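Local coordinates for GH3 beta-N-acetylglucosaminidase (Paenibacillaceae, PDB 6K5J), which hydrolyses terminal beta-linked N-acetylglucosamine residues, acting as a beta-N-acetylglucosaminidase of glycoside hydrolase family 3, at residues I130-A135 against A178-H183. Residues are numbered along the deposited sequence; the frame is centred on the assembly and turned at random.
With NAG (2-acetamido-2-deoxy-beta-D-glucopyranose), chain B.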
ATOM      1  N   ILE A 130      10.889   3.586  12.979  1.00 18.14           N
ATOM      2  CA  ILE A 130       9.682   4.045  12.294  1.00 17.61           C
ATOM      3  C   ILE A 130       8.494   3.830  13.227  1.00 19.21           C
ATOM      4  O   ILE A 130       8.274   2.719  13.722  1.00 20.96           O
ATOM      5  CB  ILE A 130       9.498   3.290  10.965  1.00 18.61           C
ATOM      6  CG1 ILE A 130      10.664   3.604  10.027  1.00 17.58           C
ATOM      7  CG2 ILE A 130       8.153   3.615  10.326  1.00 16.20           C
ATOM      8  CD1 ILE A 130      10.893   2.547   8.946  1.00 21.02           C
ATOM      9  N   ASN A 131       7.722   4.886  13.467  1.00 17.12           N
ATOM     10  CA  ASN A 131       6.673   4.847  14.481  1.00 17.98           C
ATOM     11  C   ASN A 131       5.293   5.130  13.905  1.00 18.90           C
ATOM     12  O   ASN A 131       4.332   5.275  14.666  1.00 16.98           O
ATOM     13  CB  ASN A 131       6.994   5.827  15.622  1.00 20.36           C
ATOM     14  CG  ASN A 131       7.265   7.236  15.124  1.00 23.68           C
ATOM     15  OD1 ASN A 131       6.565   7.738  14.253  1.00 21.01           O
ATOM     16  ND2 ASN A 131       8.284   7.885  15.687  1.00 24.74           N
ATOM     17  N   MET A 132       5.172   5.194  12.584  1.00 18.06           N
ATOM     18  CA  MET A 132       3.905   5.442  11.915  1.00 17.40           C
ATOM     19  C   MET A 132       3.931   4.697  10.587  1.00 16.59           C
ATOM     20  O   MET A 132       4.987   4.540   9.969  1.00 18.80           O
ATOM     21  CB  MET A 132       3.671   6.947  11.697  1.00 17.59           C
ATOM     22  CG  MET A 132       2.272   7.319  11.191  1.00 19.25           C
ATOM     23  SD  MET A 132       2.079   9.126  11.152  1.00 21.09           S
ATOM     24  CE  MET A 132       0.290   9.278  11.104  1.00 23.31           C
ATOM     25  N   ASN A 133       2.765   4.212  10.167  1.00 18.06           N
ATOM     26  CA  ASN A 133       2.649   3.509   8.892  1.00 18.36           C
ATOM     27  C   ASN A 133       1.416   4.043   8.190  1.00 19.93           C
ATOM     28  O   ASN A 133       0.364   4.197   8.817  1.00 17.71           O
ATOM     29  CB  ASN A 133       2.545   1.980   9.094  1.00 17.06           C
ATOM     30  CG  ASN A 133       2.773   1.176   7.805  1.00 18.57           C
ATOM     31  OD1 ASN A 133       3.196   1.714   6.786  1.00 17.37           O
ATOM     32  ND2 ASN A 133       2.515  -0.133   7.873  1.00 18.65           N
ATOM     33  N   PHE A 134       1.540   4.339   6.902  1.00 18.77           N
ATOM     34  CA  PHE A 134       0.363   4.732   6.136  1.00 18.65           C
ATOM     35  C   PHE A 134      -0.330   3.467   5.634  1.00 20.51           C
ATOM     36  O   PHE A 134      -0.300   3.106   4.457  1.00 19.03           O
ATOM     37  CB  PHE A 134       0.743   5.699   5.026  1.00 17.34           C
ATOM     38  CG  PHE A 134       1.117   7.062   5.538  1.00 18.20           C
ATOM     39  CD1 PHE A 134       0.541   7.545   6.709  1.00 20.86           C
ATOM     40  CD2 PHE A 134       2.028   7.850   4.874  1.00 22.82           C
ATOM     41  CE1 PHE A 134       0.858   8.804   7.199  1.00 22.53           C
ATOM     42  CE2 PHE A 134       2.361   9.116   5.363  1.00 22.63           C
ATOM     43  CZ  PHE A 134       1.768   9.583   6.531  1.00 19.37           C
ATOM     44  N   ALA A 135      -0.966   2.797   6.587  1.00 17.43           N
ATOM     45  CA  ALA A 135      -1.617   1.511   6.398  1.00 18.76           C
ATOM     46  C   ALA A 135      -2.473   1.241   7.630  1.00 15.38           C
ATOM     47  O   ALA A 135      -2.181   1.773   8.705  1.00 17.72           O
ATOM     48  CB  ALA A 135      -0.585   0.388   6.194  1.00 15.21           C
ATOM     49  N   ALA A 178       1.892   3.796  14.880  1.00 18.44           N
ATOM     50  CA  ALA A 178       0.600   4.412  14.613  1.00 19.95           C
ATOM     51  C   ALA A 178       0.056   3.935  13.275  1.00 20.91           C
ATOM     52  O   ALA A 178       0.735   4.033  12.252  1.00 20.30           O
ATOM     53  CB  ALA A 178       0.735   5.935  14.609  1.00 18.43           C
ATOM     54  N   ALA A 179      -1.161   3.403  13.284  1.00 18.60           N
ATOM     55  CA  ALA A 179      -1.825   3.017  12.047  1.00 19.22           C
ATOM     56  C   ALA A 179      -2.549   4.211  11.443  1.00 20.92           C
ATOM     57  O   ALA A 179      -3.064   5.079  12.154  1.00 18.23           O
ATOM     58  CB  ALA A 179      -2.823   1.883  12.293  1.00 17.38           C
ATOM     59  N   THR A 180      -2.603   4.236  10.110  1.00 17.25           N
ATOM     60  CA  THR A 180      -3.272   5.298   9.357  1.00 17.85           C
ATOM     61  C   THR A 180      -4.204   4.627   8.358  1.00 18.96           C
ATOM     62  O   THR A 180      -3.761   4.218   7.278  1.00 17.86           O
ATOM     63  CB  THR A 180      -2.277   6.204   8.626  1.00 17.02           C
ATOM     64  OG1 THR A 180      -1.255   6.642   9.519  1.00 19.92           O
ATOM     65  CG2 THR A 180      -2.999   7.446   8.034  1.00 19.20           C
ATOM     66  N   VAL A 181      -5.492   4.517   8.692  1.00 16.06           N
ATOM     67  CA  VAL A 181      -6.420   3.912   7.743  1.00 17.15           C
ATOM     68  C   VAL A 181      -6.664   4.877   6.588  1.00 19.20           C
ATOM     69  O   VAL A 181      -6.751   6.096   6.784  1.00 18.33           O
ATOM     70  CB  VAL A 181      -7.724   3.489   8.444  1.00 17.15           C
ATOM     71  CG1 VAL A 181      -7.422   2.337   9.395  1.00 17.54           C
ATOM     72  CG2 VAL A 181      -8.370   4.661   9.197  1.00 18.39           C
ATOM     73  N   LYS A 182      -6.774   4.333   5.371  1.00 17.80           N
ATOM     74  CA  LYS A 182      -6.837   5.154   4.167  1.00 18.76           C
ATOM     75  C   LYS A 182      -7.671   4.412   3.123  1.00 16.70           C
ATOM     76  O   LYS A 182      -7.838   3.195   3.208  1.00 17.07           O
ATOM     77  CB  LYS A 182      -5.413   5.478   3.664  1.00 17.00           C
ATOM     78  CG  LYS A 182      -4.606   4.257   3.151  1.00 16.10           C
ATOM     79  CD  LYS A 182      -3.145   4.667   2.830  1.00 15.21           C
ATOM     80  CE  LYS A 182      -2.377   3.551   2.090  1.00 14.69           C
ATOM     81  NZ  LYS A 182      -0.920   3.931   1.908  1.00 17.27           N
ATOM     82  N   HIS A 183      -8.233   5.133   2.147  1.00 17.00           N
ATOM     83  CA  HIS A 183      -8.186   6.574   1.938  1.00 17.47           C
ATOM     84  C   HIS A 183      -9.606   7.123   2.131  1.00 17.81           C
ATOM     85  O   HIS A 183     -10.478   6.914   1.275  1.00 18.59           O
ATOM     86  CB  HIS A 183      -7.691   6.909   0.520  1.00 15.57           C
ATOM     87  CG  HIS A 183      -6.367   6.293   0.157  1.00 14.50           C
ATOM     88  ND1 HIS A 183      -6.234   4.975  -0.234  1.00 18.08           N
ATOM     89  CD2 HIS A 183      -5.122   6.826   0.108  1.00 18.15           C
ATOM     90  CE1 HIS A 183      -4.966   4.724  -0.511  1.00 18.55           C
ATOM     91  NE2 HIS A 183      -4.268   5.829  -0.308  1.00 19.24           N
TER
HETATM   92  C1  NAG B 601      -0.237   8.611  -2.324  1.00 22.67           C
HETATM   93  C2  NAG B 601      -1.009   7.298  -2.036  1.00 21.34           C
HETATM   94  C3  NAG B 601      -1.028   6.980  -0.530  1.00 20.23           C
HETATM   95  C4  NAG B 601       0.361   7.095   0.082  1.00 19.76           C
HETATM   96  C5  NAG B 601       0.931   8.468  -0.231  1.00 22.04           C
HETATM   97  C6  NAG B 601       2.317   8.699   0.327  1.00 21.53           C
HETATM   98  C7  NAG B 601      -2.968   6.476  -3.295  1.00 21.16           C
HETATM   99  C8  NAG B 601      -4.388   6.769  -3.696  1.00 18.32           C
HETATM  100  N2  NAG B 601      -2.371   7.406  -2.543  1.00 18.72           N
HETATM  101  O1  NAG B 601      -0.005   8.681  -3.691  1.00 27.90           O
HETATM  102  O3  NAG B 601      -1.533   5.665  -0.317  1.00 18.61           O
HETATM  103  O4  NAG B 601       0.297   6.913   1.491  1.00 18.22           O
HETATM  104  O5  NAG B 601       1.029   8.595  -1.653  1.00 20.51           O
HETATM  105  O6  NAG B 601       3.289   7.916  -0.355  1.00 21.88           O
HETATM  106  O7  NAG B 601      -2.399   5.435  -3.620  1.00 20.36           O
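Met132 pairs with Ala178 where two short parallel strands meet in the TIM-barrel domain. Helix 158-174 links them, which makes a beta-alpha-beta crossover. The backbone N of Ala178 donates to Asn131 O (2.9 Å). Asn133 N returns a bond to Ala178 O, nearly in line with that carbonyl. Beyond this the first strand leaves the regular pattern. Phe134 centres an inverse gamma turn, and Ala135 O takes the N-H of Thr180 (2.9 Å).

Thr180 OG1 donates to Asn133 O at 3.0 Å, from above the carbonyl plane. Met132 CE lies 3.4 Å from Thr180 OG1, reached by an extended chain with CG anti to the backbone N (chi1 -171°). Thr180 OG1 also lies at the edge of the Phe134 ring, 3.5 Å from CD1. Met228 touches both Phe134 and Thr180.

Lys182 joins this backbone to the sugar site. Lys182 NZ donates to Phe134 O (2.7 Å). Lys182 NZ also bonds O3 of the bound NAG (2.9 Å). A weaker bond goes to NAG O4, and Glu85 forms a salt bridge with the amine. A methionine here would probably leave Phe134 O without its donor, Glu85 without its counter-charge and the sugar less firmly held. Asp83, Arg152 and Asp268 also bind the NAG, consistent with a sugar-binding site at the C-terminal ends of the barrel strands.

A cis peptide joins Lys182 to His183. Asp139 bonds His183 ND1, while His183 NE2 and NAG O3 are hydrogen-bonded at 2.7 Å. Lys182 CG sits over the centre of the imidazole, and NAG C8 lies over the opposite face, toward the rim.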